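Phosphoserine aminotransferase SerC (Cytophaga hutchinsonii ATCC 33406, PDB 3FFR) probably catalyses the pyridoxal-phosphate-dependent transfer of an amino group from glutamate to 3-phosphohydroxypyruvate, giving phosphoserine for serine biosynthesis. Local coordinates at residues N61-S69 and H226-A235. Residues are numbered along the deposited sequence; the frame is centred on the assembly and turned at random.
Sequences NYEVLFLAS and HTIPSMLEKA. With P33 (3,6,9,12,15,18-hexaoxaicosane-1,20-diol), chain K.
L65 meets helix 228-235 with both of its methyl groups, which divide between two residues one helical turn apart, CD1 on M231 and CD2 on A235. CD1 lies 3.8 Å from the terminal CE of M231 and close to its CB, while CD2 rests 3.7 Å from the CB of A235. With CG anti to the carbonyl carbon (chi1 -56°), the leucine directs this forked end at the helix. M231, a selenomethionine, reaches back from the helix: its extended chi2 (-173°) carries the selenium to L67, and a bend at chi3 turns the terminal CE back to L65. The M231 side chain lies roughly perpendicular to that of L67, SE coming 3.7 Å from L67 CG and nearly as close to both leucine methyls. L67 is also bordered by H226, which runs alongside it the opposite way, H226 ND1 lying 3.9 Å from L67 CD2. The imidazole is held by polar partners, its ND1 hydrogen-bonded to E72 and its NE2 to E242. Toward the start of the strand, the aliphatic part of E63 packs on L232, CG to CD1 at 3.8 Å. The carboxylate of E63 folds back over its own backbone; OE2 accepts a nearly straight bond from V64 N (2.9 Å), which meets it from the anti side and somewhat out of plane, and forms a salt bridge with K53. OE1 takes a weak hydrogen bond (3.1 Å) from O1 of the polyether P33, probably a crystallisation component. No hydrogen bond links strand and helix, which run at 106° to each other. Strand 62-67 lies at the margin of the seven-stranded mixed sheet, and the contact lays a short helix across it by leucine and selenomethionine packing, within the large-domain sheet characteristic of fold-type I pyridoxal-phosphate enzymes.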
loop_
_atom_site.group_PDB
_atom_site.type_symbol
_atom_site.label_atom_id
_atom_site.label_comp_id
_atom_site.label_asym_id
_atom_site.label_seq_id
_atom_site.Cartn_x
_atom_site.Cartn_y
_atom_site.Cartn_z
ATOM N N ASN A 61 7.461 22.311 -12.751
ATOM C CA ASN A 61 8.146 21.187 -13.407
ATOM C C ASN A 61 8.182 19.915 -12.541
ATOM O O ASN A 61 8.781 18.927 -12.916
ATOM C CB ASN A 61 9.563 21.536 -13.900
ATOM C CG ASN A 61 10.512 21.896 -12.784
ATOM O OD1 ASN A 61 10.165 22.651 -11.877
ATOM N ND2 ASN A 61 11.746 21.393 -12.862
ATOM N N TYR A 62 7.546 19.995 -11.385
ATOM C CA TYR A 62 7.403 18.851 -10.470
ATOM C C TYR A 62 5.988 18.284 -10.436
ATOM O O TYR A 62 4.995 19.007 -10.555
ATOM C CB TYR A 62 7.780 19.237 -9.036
ATOM C CG TYR A 62 9.262 19.209 -8.750
ATOM C CD1 TYR A 62 10.101 20.247 -9.146
ATOM C CD2 TYR A 62 9.833 18.143 -8.072
ATOM C CE1 TYR A 62 11.473 20.203 -8.853
ATOM C CE2 TYR A 62 11.179 18.107 -7.757
ATOM C CZ TYR A 62 11.994 19.106 -8.158
ATOM O OH TYR A 62 13.330 19.037 -7.815
ATOM N N GLU A 63 5.931 16.981 -10.199
ATOM C CA GLU A 63 4.670 16.256 -10.002
ATOM C C GLU A 63 4.709 15.463 -8.686
ATOM O O GLU A 63 5.770 15.209 -8.118
ATOM C CB GLU A 63 4.383 15.331 -11.169
ATOM C CG GLU A 63 2.999 14.742 -11.039
ATOM C CD GLU A 63 1.926 15.813 -11.012
ATOM O OE1 GLU A 63 1.663 16.341 -12.126
ATOM O OE2 GLU A 63 1.365 16.101 -9.909
ATOM N N VAL A 64 3.521 15.119 -8.216
ATOM C CA VAL A 64 3.348 14.368 -6.993
ATOM C C VAL A 64 2.724 13.041 -7.379
ATOM O O VAL A 64 1.691 13.035 -8.048
ATOM C CB VAL A 64 2.375 15.097 -6.021
ATOM C CG1 VAL A 64 1.971 14.187 -4.843
ATOM C CG2 VAL A 64 2.953 16.387 -5.489
ATOM N N LEU A 65 3.338 11.936 -6.952
ATOM C CA LEU A 65 2.824 10.586 -7.190
ATOM C C LEU A 65 2.634 9.830 -5.881
ATOM O O LEU A 65 3.433 9.937 -4.954
ATOM C CB LEU A 65 3.738 9.746 -8.112
ATOM C CG LEU A 65 4.034 10.391 -9.475
ATOM C CD1 LEU A 65 5.006 9.450 -10.244
ATOM C CD2 LEU A 65 2.734 10.669 -10.295
ATOM N N PHE A 66 1.539 9.086 -5.832
ATOM C CA PHE A 66 1.223 8.259 -4.678
ATOM C C PHE A 66 1.497 6.763 -4.893
ATOM O O PHE A 66 1.077 6.160 -5.891
ATOM C CB PHE A 66 -0.227 8.419 -4.249
ATOM C CG PHE A 66 -0.601 9.825 -3.861
ATOM C CD1 PHE A 66 0.043 10.489 -2.821
ATOM C CD2 PHE A 66 -1.581 10.494 -4.550
ATOM C CE1 PHE A 66 -0.314 11.786 -2.469
ATOM C CE2 PHE A 66 -1.943 11.795 -4.197
ATOM C CZ PHE A 66 -1.302 12.440 -3.175
ATOM N N LEU A 67 2.229 6.212 -3.929
ATOM C CA LEU A 67 2.612 4.790 -3.882
ATOM C C LEU A 67 2.280 4.198 -2.506
ATOM O O LEU A 67 1.647 4.854 -1.665
ATOM C CB LEU A 67 4.067 4.554 -4.273
ATOM C CG LEU A 67 4.459 5.074 -5.671
ATOM C CD1 LEU A 67 4.736 6.573 -5.709
ATOM C CD2 LEU A 67 5.686 4.274 -6.243
ATOM N N ALA A 68 2.728 2.971 -2.251
ATOM C CA ALA A 68 2.282 2.268 -1.019
ATOM C C ALA A 68 3.149 2.549 0.186
ATOM O O ALA A 68 2.707 2.475 1.325
ATOM C CB ALA A 68 2.245 0.739 -1.271
ATOM N N SER A 69 4.434 2.802 -0.080
ATOM C CA SER A 69 5.434 2.976 0.991
ATOM C C SER A 69 6.678 3.651 0.450
ATOM O O SER A 69 6.858 3.751 -0.771
ATOM C CB SER A 69 5.850 1.572 1.539
ATOM O OG SER A 69 6.435 0.768 0.518
ATOM N N HIS A 226 3.427 0.536 -11.686
ATOM C CA HIS A 226 4.118 1.675 -11.107
ATOM C C HIS A 226 5.344 2.154 -11.861
ATOM O O HIS A 226 6.318 2.615 -11.264
ATOM C CB HIS A 226 4.348 1.574 -9.591
ATOM C CG HIS A 226 3.109 1.850 -8.777
ATOM N ND1 HIS A 226 3.027 1.620 -7.415
ATOM C CD2 HIS A 226 1.896 2.309 -9.155
ATOM C CE1 HIS A 226 1.821 1.966 -6.987
ATOM N NE2 HIS A 226 1.103 2.357 -8.033
ATOM N N THR A 227 5.280 2.060 -13.183
ATOM C CA THR A 227 6.238 2.790 -13.983
ATOM C C THR A 227 5.856 4.250 -13.824
ATOM O O THR A 227 4.694 4.583 -13.550
ATOM C CB THR A 227 6.222 2.457 -15.492
ATOM O OG1 THR A 227 5.009 2.957 -16.118
ATOM C CG2 THR A 227 6.405 0.940 -15.711
ATOM N N ILE A 228 6.831 5.143 -14.019
ATOM C CA ILE A 228 6.522 6.564 -13.984
ATOM C C ILE A 228 5.431 6.946 -15.022
ATOM O O ILE A 228 4.475 7.630 -14.682
ATOM C CB ILE A 228 7.797 7.443 -14.094
ATOM C CG1 ILE A 228 8.540 7.386 -12.742
ATOM C CG2 ILE A 228 7.435 8.921 -14.402
ATOM C CD1 ILE A 228 9.937 7.996 -12.812
ATOM N N PRO A 229 5.556 6.511 -16.285
ATOM C CA PRO A 229 4.512 6.873 -17.250
ATOM C C PRO A 229 3.128 6.382 -16.885
ATOM O O PRO A 229 2.137 7.088 -17.087
ATOM C CB PRO A 229 5.025 6.258 -18.548
ATOM C CG PRO A 229 6.511 6.345 -18.393
ATOM C CD PRO A 229 6.731 5.947 -16.966
ATOM N N SER A 230 3.072 5.201 -16.312
ATOM C CA SER A 230 1.793 4.628 -15.874
ATOM C C SER A 230 1.165 5.527 -14.794
ATOM O O SER A 230 0.008 5.915 -14.868
ATOM C CB SER A 230 1.956 3.191 -15.407
ATOM O OG SER A 230 0.770 2.698 -14.787
HETATM N N MSE A 231 1.969 5.872 -13.795
HETATM C CA MSE A 231 1.490 6.688 -12.671
HETATM C C MSE A 231 1.127 8.102 -13.107
HETATM O O MSE A 231 0.129 8.693 -12.624
HETATM C CB MSE A 231 2.530 6.712 -11.547
HETATM C CG MSE A 231 2.672 5.383 -10.810
HETATM SE SE MSE A 231 3.824 5.498 -9.291
HETATM C CE MSE A 231 5.507 5.696 -10.234
ATOM N N LEU A 232 1.910 8.627 -14.044
ATOM C CA LEU A 232 1.756 9.998 -14.507
ATOM C C LEU A 232 0.474 10.176 -15.293
ATOM O O LEU A 232 -0.260 11.161 -15.113
ATOM C CB LEU A 232 2.989 10.443 -15.313
ATOM C CG LEU A 232 3.204 11.930 -15.587
ATOM C CD1 LEU A 232 3.238 12.746 -14.257
ATOM C CD2 LEU A 232 4.516 12.056 -16.365
ATOM N N GLU A 233 0.185 9.192 -16.125
ATOM C CA GLU A 233 -0.992 9.227 -16.968
ATOM C C GLU A 233 -2.241 9.332 -16.077
ATOM O O GLU A 233 -3.171 10.119 -16.342
ATOM C CB GLU A 233 -1.017 7.971 -17.825
ATOM C CG GLU A 233 -2.147 7.859 -18.766
ATOM C CD GLU A 233 -2.051 6.591 -19.584
ATOM O OE1 GLU A 233 -1.719 5.515 -19.010
ATOM O OE2 GLU A 233 -2.297 6.676 -20.802
ATOM N N LYS A 234 -2.244 8.536 -15.012
ATOM C CA LYS A 234 -3.358 8.536 -14.060
ATOM C C LYS A 234 -3.346 9.808 -13.199
ATOM O O LYS A 234 -4.407 10.411 -12.962
ATOM C CB LYS A 234 -3.406 7.247 -13.219
ATOM C CG LYS A 234 -3.912 6.076 -13.974
ATOM C CD LYS A 234 -5.372 6.184 -14.273
ATOM C CE LYS A 234 -5.967 4.908 -14.797
ATOM N NZ LYS A 234 -5.899 4.813 -16.233
ATOM N N ALA A 235 -2.161 10.265 -12.778
ATOM C CA ALA A 235 -2.054 11.463 -11.929
ATOM C C ALA A 235 -2.676 12.664 -12.615
ATOM O O ALA A 235 -3.295 13.528 -11.977
ATOM C CB ALA A 235 -0.573 11.783 -11.555
HETATM O O4 P33 K . 7.113 17.918 -15.209
HETATM C C3 P33 K . 5.719 17.590 -15.163
HETATM C C2 P33 K . 4.882 18.526 -14.292
HETATM O O1 P33 K . 3.616 17.867 -14.030
#